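Local coordinates for protein amidohydrolase (Chromobacterium violaceum, PDB 2YB1) that hydrolyses 3',5'-nucleoside bisphosphates to nucleoside 5'-phosphates and orthophosphate, using three manganese ions per subunit, at residues D5-S10 against G216-S221; G62-V67 against T73-G78; G185-A190 against L207-A212; P192-M197 against G246-A251. One frame throughout, in Å; residues are numbered along the deposited sequence.

Contact 1 of 4, residues D5-S10 against G216-S221; sequences DLHFHS and GIEVAS. With MN (manganese (II) ion), chain C.
His-7 and Glu-218 meet inside the metal site of the PHP domain: His-7 opens the His-x-His signature that follows strand 4-5, and Glu-218 reaches it from strand 216-221. The contact is essentially one strong hydrogen bond, in which His-7 ND1 donates to Glu-218 OE2 over 2.6 Å. It is nearly straight, 166° at the hydrogen, and it uses the syn lone pair of OE2 with the acceptor lying almost exactly in the imidazole plane. The two side chains cross at about a right angle, with ring and carboxylate planes 57° apart. Glu-218 reaches across with its chain stretched out. A chi1 of -169° swings the His-7 ring away from its own backbone N and carries it between Glu-218 and the metal; the turn of the ring then gives ND1 to the glutamate and NE2 to manganese. There NE2 of His-7 binds the manganese of chain C at 2.2 Å, and NE2 of His-9 binds the same ion; Glu-64 and Asp-248 also contribute ligands. A water gives OE2 of Glu-218 a second donor at 2.9 Å and ties it to Leu-6 O. OE1 of Glu-218 accepts from the backbone N of His-191, so both carboxylate oxygens are occupied. Before the ring, Asp-5 OD1 closes an Asx turn by taking the backbone N of His-7 at 3.2 Å. Glu-218 is thus a second-shell residue: it fixes the rotation of the His-7 ring, commits ND1 to donating, and probably enriches the electron density that NE2 offers to manganese.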
# COMPACT_ATOMS: atom_id res chain seq x y z
N ASP A 5 -1.57 11.97 5.89
CA ASP A 5 -1.55 10.97 4.83
C ASP A 5 -0.85 9.70 5.32
O ASP A 5 0.38 9.70 5.51
CB ASP A 5 -0.85 11.56 3.60
CG ASP A 5 -0.96 10.67 2.38
OD1 ASP A 5 -1.48 9.53 2.51
OD2 ASP A 5 -0.52 11.11 1.29
N LEU A 6 -1.62 8.64 5.49
CA LEU A 6 -1.14 7.35 6.00
C LEU A 6 -0.93 6.24 4.96
O LEU A 6 -0.93 5.06 5.34
CB LEU A 6 -1.96 6.87 7.21
CG LEU A 6 -2.14 7.95 8.28
CD1 LEU A 6 -2.93 7.44 9.48
CD2 LEU A 6 -0.78 8.54 8.72
N HIS A 7 -0.97 6.58 3.68
CA HIS A 7 -0.67 5.59 2.64
C HIS A 7 0.04 6.19 1.41
O HIS A 7 -0.56 6.99 0.70
CB HIS A 7 -1.99 4.93 2.23
CG HIS A 7 -1.85 3.72 1.36
ND1 HIS A 7 -2.72 2.66 1.43
CD2 HIS A 7 -0.96 3.41 0.38
CE1 HIS A 7 -2.37 1.74 0.55
NE2 HIS A 7 -1.30 2.18 -0.10
N PHE A 8 1.26 5.77 1.12
CA PHE A 8 1.94 6.16 -0.12
C PHE A 8 3.20 5.32 -0.32
O PHE A 8 3.62 4.60 0.59
CB PHE A 8 2.26 7.68 -0.17
CG PHE A 8 3.00 8.22 1.04
CD1 PHE A 8 4.39 8.24 1.08
CD2 PHE A 8 2.29 8.78 2.11
CE1 PHE A 8 5.08 8.74 2.20
CE2 PHE A 8 2.97 9.29 3.23
CZ PHE A 8 4.37 9.28 3.27
N HIS A 9 3.83 5.47 -1.49
CA HIS A 9 4.91 4.58 -1.92
C HIS A 9 6.16 5.33 -2.34
O HIS A 9 6.11 6.53 -2.63
CB HIS A 9 4.45 3.70 -3.08
CG HIS A 9 3.34 2.77 -2.70
ND1 HIS A 9 3.57 1.48 -2.29
CD2 HIS A 9 2.01 2.97 -2.59
CE1 HIS A 9 2.43 0.91 -1.97
NE2 HIS A 9 1.46 1.79 -2.14
N SER A 10 7.28 4.60 -2.39
CA SER A 10 8.55 5.17 -2.79
C SER A 10 9.22 4.17 -3.71
O SER A 10 8.66 3.10 -3.97
CB SER A 10 9.44 5.39 -1.56
OG SER A 10 9.95 4.16 -1.07
N GLY A 216 -8.44 -1.71 11.74
CA GLY A 216 -8.63 -0.51 10.95
C GLY A 216 -8.99 -0.76 9.50
O GLY A 216 -8.82 -1.86 8.97
N ILE A 217 -9.54 0.27 8.87
CA ILE A 217 -9.92 0.21 7.47
C ILE A 217 -9.77 1.59 6.86
O ILE A 217 -10.06 2.61 7.50
CB ILE A 217 -11.39 -0.32 7.32
CG1 ILE A 217 -11.77 -0.45 5.83
CG2 ILE A 217 -12.38 0.57 8.10
CD1 ILE A 217 -13.05 -1.23 5.58
N GLU A 218 -9.28 1.64 5.63
CA GLU A 218 -9.17 2.92 4.94
C GLU A 218 -10.55 3.40 4.52
O GLU A 218 -11.30 2.69 3.86
CB GLU A 218 -8.23 2.82 3.74
CG GLU A 218 -6.78 2.73 4.16
CD GLU A 218 -5.80 2.66 3.01
OE1 GLU A 218 -6.23 2.50 1.84
OE2 GLU A 218 -4.59 2.78 3.28
N VAL A 219 -10.88 4.60 4.95
CA VAL A 219 -12.12 5.27 4.59
C VAL A 219 -11.81 6.36 3.57
O VAL A 219 -12.40 6.40 2.49
CB VAL A 219 -12.84 5.83 5.83
CG1 VAL A 219 -14.04 6.69 5.41
CG2 VAL A 219 -13.30 4.66 6.70
N ALA A 220 -10.92 7.28 3.93
CA ALA A 220 -10.45 8.25 2.96
C ALA A 220 -9.27 7.62 2.21
O ALA A 220 -8.30 7.19 2.81
CB ALA A 220 -10.05 9.54 3.64
N SER A 221 -9.40 7.50 0.89
CA SER A 221 -8.36 6.88 0.09
C SER A 221 -8.35 7.49 -1.31
O SER A 221 -9.40 7.81 -1.87
CB SER A 221 -8.57 5.36 0.03
OG SER A 221 -7.88 4.76 -1.04
MN MN C . -0.61 1.22 -1.94
O HOH W 1 -3.67 3.77 5.84

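Contact 2 of 4, residues G62-V67 against T73-G78; sequences GVEVSV and TVHIVG. With MN (manganese (II) ion), chain D; MN (manganese (II) ion), chain C.
Glu-64 and His-75 grip one manganese from neighbouring strands of a beta hairpin, 59-69 with 72-79, in the middle of the PHP barrel-like sheet. Glu-64 OE2 binds the ion of chain D at 2.1 Å and His-75 ND1 completes the pair at 2.2 Å. His-191 is a further ligand. The other carboxylate oxygen, Glu-64 OE1, binds the manganese of chain C at 2.3 Å, so this one side chain bridges two ions. It gets there fully stretched, CG anti to the backbone N (chi1 -177°) and the chain extended beyond, with its carboxylate plane turned 75° from the imidazole. On the far side of the His-75 ring, a water accepts from NE2 and donates to Ser-66 OG, which is also bonded to Asp-40.

Behind the metal ligands runs a regular antiparallel ladder. Val-63/Gly-78, Val-65/Ile-76 and Val-67/Val-74 are hydrogen-bonded pairs, each closed by two backbone bonds; Glu-64/Val-77 and Ser-66/His-75 are the non-hydrogen-bonded pairs between them. The alternation sorts the residues by face: Glu-64, Ser-66, His-75 and Val-77 look to the metal centre, while Val-63, Val-65, Val-67, Val-74 and Ile-76 form an apolar face. Helix 173-182 packs on that second face through Ala-176 and Ile-180, and Leu-92 of helix 86-96 reaches Val-63 and Val-65. Across the ladder, Val-67 brings one branch to each of two partners: CG2 lies 3.9 Å from Ile-76 CG1, and CG1 rests 3.5 Å from Val-74 CG2.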
# COMPACT_ATOMS: atom_id res chain seq x y z
N GLY A 62 5.38 2.35 8.39
CA GLY A 62 4.25 1.69 7.75
C GLY A 62 4.69 0.65 6.75
O GLY A 62 5.88 0.53 6.43
N VAL A 63 3.74 -0.16 6.29
CA VAL A 63 3.99 -1.14 5.25
C VAL A 63 2.65 -1.52 4.60
O VAL A 63 1.60 -1.35 5.22
CB VAL A 63 4.64 -2.40 5.85
CG1 VAL A 63 3.64 -3.13 6.73
CG2 VAL A 63 5.19 -3.34 4.74
N GLU A 64 2.69 -2.01 3.37
CA GLU A 64 1.49 -2.55 2.74
C GLU A 64 1.70 -4.01 2.36
O GLU A 64 2.50 -4.32 1.46
CB GLU A 64 1.08 -1.72 1.52
CG GLU A 64 -0.22 -2.24 0.91
CD GLU A 64 -0.75 -1.38 -0.20
OE1 GLU A 64 0.03 -0.63 -0.81
OE2 GLU A 64 -1.98 -1.43 -0.43
N VAL A 65 0.97 -4.91 3.01
CA VAL A 65 1.20 -6.36 2.86
C VAL A 65 0.23 -7.02 1.90
O VAL A 65 -0.98 -6.87 2.03
CB VAL A 65 1.06 -7.08 4.22
CG1 VAL A 65 1.46 -8.58 4.06
CG2 VAL A 65 1.89 -6.37 5.29
N SER A 66 0.78 -7.75 0.92
CA SER A 66 -0.00 -8.47 -0.08
C SER A 66 -0.57 -9.75 0.52
O SER A 66 0.16 -10.54 1.13
CB SER A 66 0.88 -8.84 -1.28
OG SER A 66 1.55 -7.71 -1.82
N VAL A 67 -1.87 -9.95 0.33
CA VAL A 67 -2.61 -11.06 0.93
C VAL A 67 -3.48 -11.74 -0.14
O VAL A 67 -4.10 -11.08 -0.96
CB VAL A 67 -3.51 -10.55 2.10
CG1 VAL A 67 -4.56 -11.61 2.52
CG2 VAL A 67 -2.65 -10.17 3.30
N THR A 73 -7.09 -10.98 -4.13
CA THR A 73 -5.89 -10.34 -3.60
C THR A 73 -6.34 -9.10 -2.83
O THR A 73 -7.00 -8.23 -3.39
CB THR A 73 -4.93 -9.90 -4.72
OG1 THR A 73 -4.54 -11.05 -5.48
CG2 THR A 73 -3.70 -9.25 -4.12
N VAL A 74 -6.00 -9.04 -1.54
CA VAL A 74 -6.28 -7.84 -0.76
C VAL A 74 -4.97 -7.28 -0.20
O VAL A 74 -3.95 -7.99 -0.14
CB VAL A 74 -7.30 -8.09 0.39
CG1 VAL A 74 -8.66 -8.52 -0.17
CG2 VAL A 74 -6.78 -9.10 1.37
N HIS A 75 -4.99 -6.01 0.18
CA HIS A 75 -3.80 -5.38 0.75
C HIS A 75 -4.07 -4.91 2.17
O HIS A 75 -5.06 -4.21 2.42
CB HIS A 75 -3.35 -4.21 -0.14
CG HIS A 75 -2.73 -4.64 -1.43
ND1 HIS A 75 -2.48 -3.77 -2.47
CD2 HIS A 75 -2.28 -5.85 -1.84
CE1 HIS A 75 -1.91 -4.42 -3.46
NE2 HIS A 75 -1.77 -5.69 -3.11
N ILE A 76 -3.20 -5.31 3.09
CA ILE A 76 -3.33 -4.94 4.50
C ILE A 76 -2.16 -4.04 4.89
O ILE A 76 -1.01 -4.46 4.87
CB ILE A 76 -3.35 -6.19 5.43
CG1 ILE A 76 -4.46 -7.16 5.02
CG2 ILE A 76 -3.46 -5.77 6.90
CD1 ILE A 76 -5.87 -6.55 5.08
N VAL A 77 -2.47 -2.79 5.22
CA VAL A 77 -1.48 -1.84 5.69
C VAL A 77 -1.17 -2.07 7.18
O VAL A 77 -2.07 -2.35 7.96
CB VAL A 77 -1.99 -0.39 5.49
CG1 VAL A 77 -1.27 0.59 6.42
CG2 VAL A 77 -1.86 0.03 4.02
N GLY A 78 0.11 -2.04 7.55
CA GLY A 78 0.44 -1.87 8.96
C GLY A 78 0.92 -0.47 9.30
O GLY A 78 1.73 0.11 8.55
MN MN D . -2.88 -1.59 -2.34
MN MN C . -0.61 1.22 -1.94
O HOH W 2 0.17 -7.21 -4.36

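Contact 3 of 4, residues G185-A190 against L207-A212; sequences GMAVIA and LDFQAA
Phe-209 reaches from helix 199-211 to Ala-187 and Ile-189 on strand 186-189, the first strand of a beta-alpha-beta unit that continues into strand 216-221. Helix and strand run antiparallel, their short axes 10.1 Å apart at closest, and the phenylalanine spans the gap. Its CB already lies 3.9 Å from Ile-189 CD1. With chi1 at 173° the ring is thrown toward the sheet, and at its near end CG and CD2 both sit under the Ile-189 CD1 methyl, CD2 at 3.6 Å. Next comes the middle of the ring, where the isoleucine chain runs back against the direction of the phenylalanine and Ile-189 CG1 stands over the face, 3.5 Å from the centroid and only 6° off the normal, a well-formed CH-pi contact. Further out, CE1 touches the Ala-187 CB methyl at 3.9 Å, while CE2 passes close to the Gly-216 carbonyl of the next strand. At the tip, CZ comes to 3.3 Å from Ala-187 O, which lies near the ring plane at the edge. Val-177 of helix 173-182 also packs on Phe-209. Chemically, then, the ring is used in two ways: its electron-rich face takes aliphatic C-H groups, and its slightly positive edge turns toward a backbone carbonyl, so that dispersion, with a modest electrostatic part, seats this helix on the sheet.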
# COMPACT_ATOMS: atom_id res chain seq x y z
N GLY A 185 2.15 -2.70 15.73
CA GLY A 185 1.35 -1.79 14.93
C GLY A 185 -0.12 -2.16 14.88
O GLY A 185 -0.57 -3.15 15.49
N MET A 186 -0.89 -1.35 14.15
CA MET A 186 -2.29 -1.64 13.86
C MET A 186 -2.42 -2.08 12.39
O MET A 186 -1.78 -1.50 11.51
CB MET A 186 -3.16 -0.41 14.15
CG MET A 186 -3.28 -0.09 15.64
SD MET A 186 -4.26 1.39 15.95
CE MET A 186 -5.94 0.76 15.69
N ALA A 187 -3.22 -3.12 12.15
CA ALA A 187 -3.48 -3.60 10.80
C ALA A 187 -4.69 -2.85 10.22
O ALA A 187 -5.63 -2.52 10.95
CB ALA A 187 -3.71 -5.10 10.78
N VAL A 188 -4.64 -2.58 8.92
CA VAL A 188 -5.64 -1.76 8.24
C VAL A 188 -5.99 -2.37 6.88
O VAL A 188 -5.10 -2.61 6.06
CB VAL A 188 -5.08 -0.32 7.99
CG1 VAL A 188 -6.11 0.55 7.25
CG2 VAL A 188 -4.63 0.33 9.30
N ILE A 189 -7.27 -2.59 6.61
CA ILE A 189 -7.67 -3.04 5.28
C ILE A 189 -7.56 -1.85 4.34
O ILE A 189 -8.20 -0.81 4.54
CB ILE A 189 -9.13 -3.54 5.26
CG1 ILE A 189 -9.25 -4.84 6.07
CG2 ILE A 189 -9.59 -3.75 3.82
CD1 ILE A 189 -10.70 -5.26 6.33
N ALA A 190 -6.73 -1.99 3.30
CA ALA A 190 -6.44 -0.88 2.41
C ALA A 190 -7.47 -0.78 1.29
O ALA A 190 -8.00 -1.80 0.84
CB ALA A 190 -5.03 -1.01 1.83
N LEU A 207 -14.93 -9.46 9.25
CA LEU A 207 -15.01 -10.43 10.35
C LEU A 207 -13.75 -11.30 10.45
O LEU A 207 -13.21 -11.49 11.54
CB LEU A 207 -16.25 -11.31 10.20
CG LEU A 207 -17.56 -10.53 10.37
CD1 LEU A 207 -18.76 -11.47 10.34
CD2 LEU A 207 -17.53 -9.74 11.69
N ASP A 208 -13.28 -11.82 9.32
CA ASP A 208 -12.03 -12.58 9.28
C ASP A 208 -10.84 -11.73 9.73
O ASP A 208 -9.96 -12.17 10.48
CB ASP A 208 -11.77 -13.08 7.85
CG ASP A 208 -12.65 -14.26 7.45
OD1 ASP A 208 -13.56 -14.62 8.23
OD2 ASP A 208 -12.40 -14.83 6.37
N PHE A 209 -10.81 -10.49 9.24
CA PHE A 209 -9.76 -9.51 9.55
C PHE A 209 -9.70 -9.25 11.06
O PHE A 209 -8.64 -9.36 11.70
CB PHE A 209 -10.07 -8.23 8.75
CG PHE A 209 -9.18 -7.06 9.06
CD1 PHE A 209 -7.84 -7.04 8.65
CD2 PHE A 209 -9.70 -5.95 9.71
CE1 PHE A 209 -7.03 -5.94 8.92
CE2 PHE A 209 -8.89 -4.84 9.99
CZ PHE A 209 -7.56 -4.84 9.59
N GLN A 210 -10.84 -8.92 11.64
CA GLN A 210 -10.93 -8.74 13.09
C GLN A 210 -10.54 -9.98 13.89
O GLN A 210 -9.77 -9.87 14.86
CB GLN A 210 -12.33 -8.28 13.47
CG GLN A 210 -12.61 -6.83 13.10
CD GLN A 210 -13.94 -6.35 13.64
OE1 GLN A 210 -14.99 -6.85 13.24
NE2 GLN A 210 -13.90 -5.37 14.55
N ALA A 211 -11.05 -11.15 13.50
CA ALA A 211 -10.67 -12.40 14.17
C ALA A 211 -9.15 -12.57 14.22
O ALA A 211 -8.61 -13.11 15.19
CB ALA A 211 -11.33 -13.61 13.48
N ALA A 212 -8.47 -12.10 13.18
CA ALA A 212 -7.02 -12.24 13.10
C ALA A 212 -6.29 -11.14 13.87
O ALA A 212 -5.07 -11.18 14.01
CB ALA A 212 -6.57 -12.25 11.63

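Contact 4 of 4, residues P192-M197 against G246-A251; sequences PGRYDM and GSDFHA. With MN (manganese (II) ion), chain C; MN (manganese (II) ion), chain B; AMP (adenosine monophosphate), chain E; PO4 (phosphate ion), chain F.
Arg-194 and Asp-248 approach each other at the trinuclear manganese site of this PHP fold, from loops that follow strands 186-189 and 242-246. Their side chains cross at about a right angle, yet the guanidinium and carboxylate planes are only 24° apart. The direct salt bridge, Arg-194 NH1 to Asp-248 OD2, is long at 3.7 Å; the bound phosphate does most of the joining. NH1 of Arg-194 points in its own plane at phosphate O1, a nearly straight bond of 2.9 Å, and NH2 adds a weak one to O4. Turns about CB-CG (chi2 -126°) and CG-CD bring the guanidinium edge to the anion. Asp-248 meets the same phosphate oxygen roughly at right angles to the arginine, OD2 beside O1, while its OD1 binds the manganese of chain C. His-250 stands edge-on to the phosphate, with O2 in its ring plane, and binds the manganese of chain B through NE2 at 2.3 Å. Its ND1 donates to Asp-248 O over 2.9 Å, from above the carbonyl plane, which helps fix the ring; His-9 stacks on it. Upstream, Ser-247 OG forms an ST turn with Phe-249 N. The phosphate, though probably from the crystallisation liquor, and AMP together resemble the products: phosphate O2 bridges the manganese ions of chains C and B, while the ribose hydroxyls of AMP bind the chain B ion, O2' at 2.4 Å and O3' at 2.5 Å.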
# COMPACT_ATOMS: atom_id res chain seq x y z
N PRO A 192 -10.61 -0.54 0.38
CA PRO A 192 -11.63 -1.59 0.25
C PRO A 192 -12.56 -1.41 -0.96
O PRO A 192 -13.11 -2.38 -1.47
CB PRO A 192 -12.40 -1.50 1.58
CG PRO A 192 -12.16 -0.09 2.07
CD PRO A 192 -10.74 0.21 1.64
N GLY A 193 -12.70 -0.18 -1.45
CA GLY A 193 -13.56 0.08 -2.59
C GLY A 193 -13.04 -0.48 -3.91
O GLY A 193 -13.79 -0.54 -4.89
N ARG A 194 -11.78 -0.90 -3.92
CA ARG A 194 -11.18 -1.49 -5.12
C ARG A 194 -11.48 -2.98 -5.27
O ARG A 194 -11.30 -3.54 -6.34
CB ARG A 194 -9.65 -1.30 -5.12
CG ARG A 194 -9.18 0.13 -5.22
CD ARG A 194 -8.19 0.31 -6.38
NE ARG A 194 -7.14 -0.72 -6.43
CZ ARG A 194 -5.85 -0.51 -6.18
NH1 ARG A 194 -5.43 0.71 -5.85
NH2 ARG A 194 -4.97 -1.51 -6.27
N TYR A 195 -11.93 -3.63 -4.19
CA TYR A 195 -12.08 -5.08 -4.23
C TYR A 195 -13.39 -5.46 -4.93
O TYR A 195 -14.39 -4.73 -4.83
CB TYR A 195 -12.04 -5.65 -2.81
CG TYR A 195 -10.78 -5.30 -2.03
CD1 TYR A 195 -9.54 -5.26 -2.66
CD2 TYR A 195 -10.85 -4.99 -0.68
CE1 TYR A 195 -8.40 -4.93 -1.95
CE2 TYR A 195 -9.70 -4.67 0.04
CZ TYR A 195 -8.48 -4.64 -0.60
OH TYR A 195 -7.33 -4.31 0.09
N ASP A 196 -13.42 -6.61 -5.61
CA ASP A 196 -14.67 -6.95 -6.27
C ASP A 196 -15.46 -7.78 -5.27
O ASP A 196 -15.43 -9.02 -5.28
CB ASP A 196 -14.36 -7.76 -7.53
CG ASP A 196 -15.61 -8.28 -8.26
OD1 ASP A 196 -16.65 -7.58 -8.29
OD2 ASP A 196 -15.54 -9.40 -8.82
N MET A 197 -16.27 -7.07 -4.48
CA MET A 197 -16.97 -7.64 -3.34
C MET A 197 -18.21 -6.80 -3.08
O MET A 197 -18.13 -5.57 -3.09
CB MET A 197 -16.08 -7.60 -2.09
CG MET A 197 -14.79 -8.43 -2.18
SD MET A 197 -13.84 -8.31 -0.65
CE MET A 197 -12.37 -9.25 -1.07
N GLY A 246 -5.40 7.69 3.37
CA GLY A 246 -4.15 7.83 2.63
C GLY A 246 -4.36 8.06 1.15
O GLY A 246 -5.33 7.57 0.57
N SER A 247 -3.42 8.76 0.53
CA SER A 247 -3.54 9.16 -0.87
C SER A 247 -3.25 7.99 -1.80
O SER A 247 -3.75 7.94 -2.93
CB SER A 247 -2.53 10.28 -1.17
OG SER A 247 -1.21 9.81 -0.98
N ASP A 248 -2.46 7.04 -1.31
CA ASP A 248 -1.96 5.95 -2.14
C ASP A 248 -1.14 6.50 -3.30
O ASP A 248 -1.11 5.93 -4.39
CB ASP A 248 -3.09 5.07 -2.67
CG ASP A 248 -2.59 3.74 -3.21
OD1 ASP A 248 -1.46 3.32 -2.86
OD2 ASP A 248 -3.33 3.10 -4.00
N PHE A 249 -0.44 7.61 -3.04
CA PHE A 249 0.42 8.23 -4.04
C PHE A 249 1.55 7.30 -4.51
O PHE A 249 2.20 6.64 -3.70
CB PHE A 249 1.02 9.53 -3.47
CG PHE A 249 1.99 10.21 -4.40
CD1 PHE A 249 3.34 9.90 -4.36
CD2 PHE A 249 1.54 11.15 -5.32
CE1 PHE A 249 4.24 10.51 -5.22
CE2 PHE A 249 2.42 11.78 -6.17
CZ PHE A 249 3.77 11.45 -6.12
N HIS A 250 1.76 7.25 -5.83
CA HIS A 250 2.86 6.50 -6.47
C HIS A 250 3.77 7.45 -7.24
O HIS A 250 4.98 7.41 -7.10
CB HIS A 250 2.36 5.42 -7.43
CG HIS A 250 1.80 4.21 -6.75
ND1 HIS A 250 0.61 4.23 -6.04
CD2 HIS A 250 2.26 2.94 -6.67
CE1 HIS A 250 0.37 3.03 -5.56
NE2 HIS A 250 1.35 2.23 -5.93
N ALA A 251 3.17 8.19 -8.17
CA ALA A 251 3.96 9.10 -9.01
C ALA A 251 3.19 10.35 -9.40
O ALA A 251 1.96 10.35 -9.42
CB ALA A 251 4.44 8.36 -10.24
MN MN C . -0.61 1.22 -1.94
MN MN B . 1.35 -0.03 -5.62
P AMP E . 1.84 -6.65 -7.93
O1P AMP E . 0.65 -7.51 -8.32
O2P AMP E . 1.89 -6.58 -6.42
O3P AMP E . 3.07 -7.11 -8.67
O5' AMP E . 1.37 -5.23 -8.51
C5' AMP E . 0.24 -4.58 -7.98
C4' AMP E . 0.33 -3.08 -8.13
O4' AMP E . -0.05 -2.71 -9.47
C3' AMP E . -0.60 -2.27 -7.24
O3' AMP E . -0.07 -2.08 -5.94
C2' AMP E . -0.78 -0.97 -8.02
O2' AMP E . 0.31 -0.08 -7.77
C1' AMP E . -0.69 -1.45 -9.47
N9 AMP E . -2.02 -1.60 -10.08
C8 AMP E . -2.82 -2.69 -10.00
N7 AMP E . -3.99 -2.47 -10.67
C5 AMP E . -3.94 -1.22 -11.18
C6 AMP E . -4.83 -0.35 -11.98
N6 AMP E . -6.04 -0.79 -12.39
N1 AMP E . -4.39 0.89 -12.30
C2 AMP E . -3.18 1.35 -11.90
N3 AMP E . -2.32 0.62 -11.16
C4 AMP E . -2.64 -0.65 -10.78
P PO4 F . -1.84 0.04 -4.26
O1 PO4 F . -2.60 0.84 -5.30
O2 PO4 F . -0.38 0.39 -4.33
O3 PO4 F . -2.33 0.39 -2.86
O4 PO4 F . -2.07 -1.43 -4.51

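Overall arrangement
Contacts 1, 2 and 4 meet at the manganese of chain C, to which contact 1 gives two ligands and contacts 2 and 4 one protein ligand each. The centres of contacts 1 and 4 lie about 8 Å apart, and their backbones are probably hydrogen-bonded, His-7 O to Asp-248 N at 2.8 Å. The centre of contact 2 is about 11 Å from each of theirs, and it extends the site to the third ion. Contact 3 lies farther out, where helix 199-211 packs on the sheet, but its strand lies between those of contacts 2 and 1: Val-188 N is 2.7 Å from Val-77 O, and Ile-189 O 2.9 Å from Glu-218 N. Tyr-195 of contact 4 reaches back to Ala-190 O, OH at 2.7 Å.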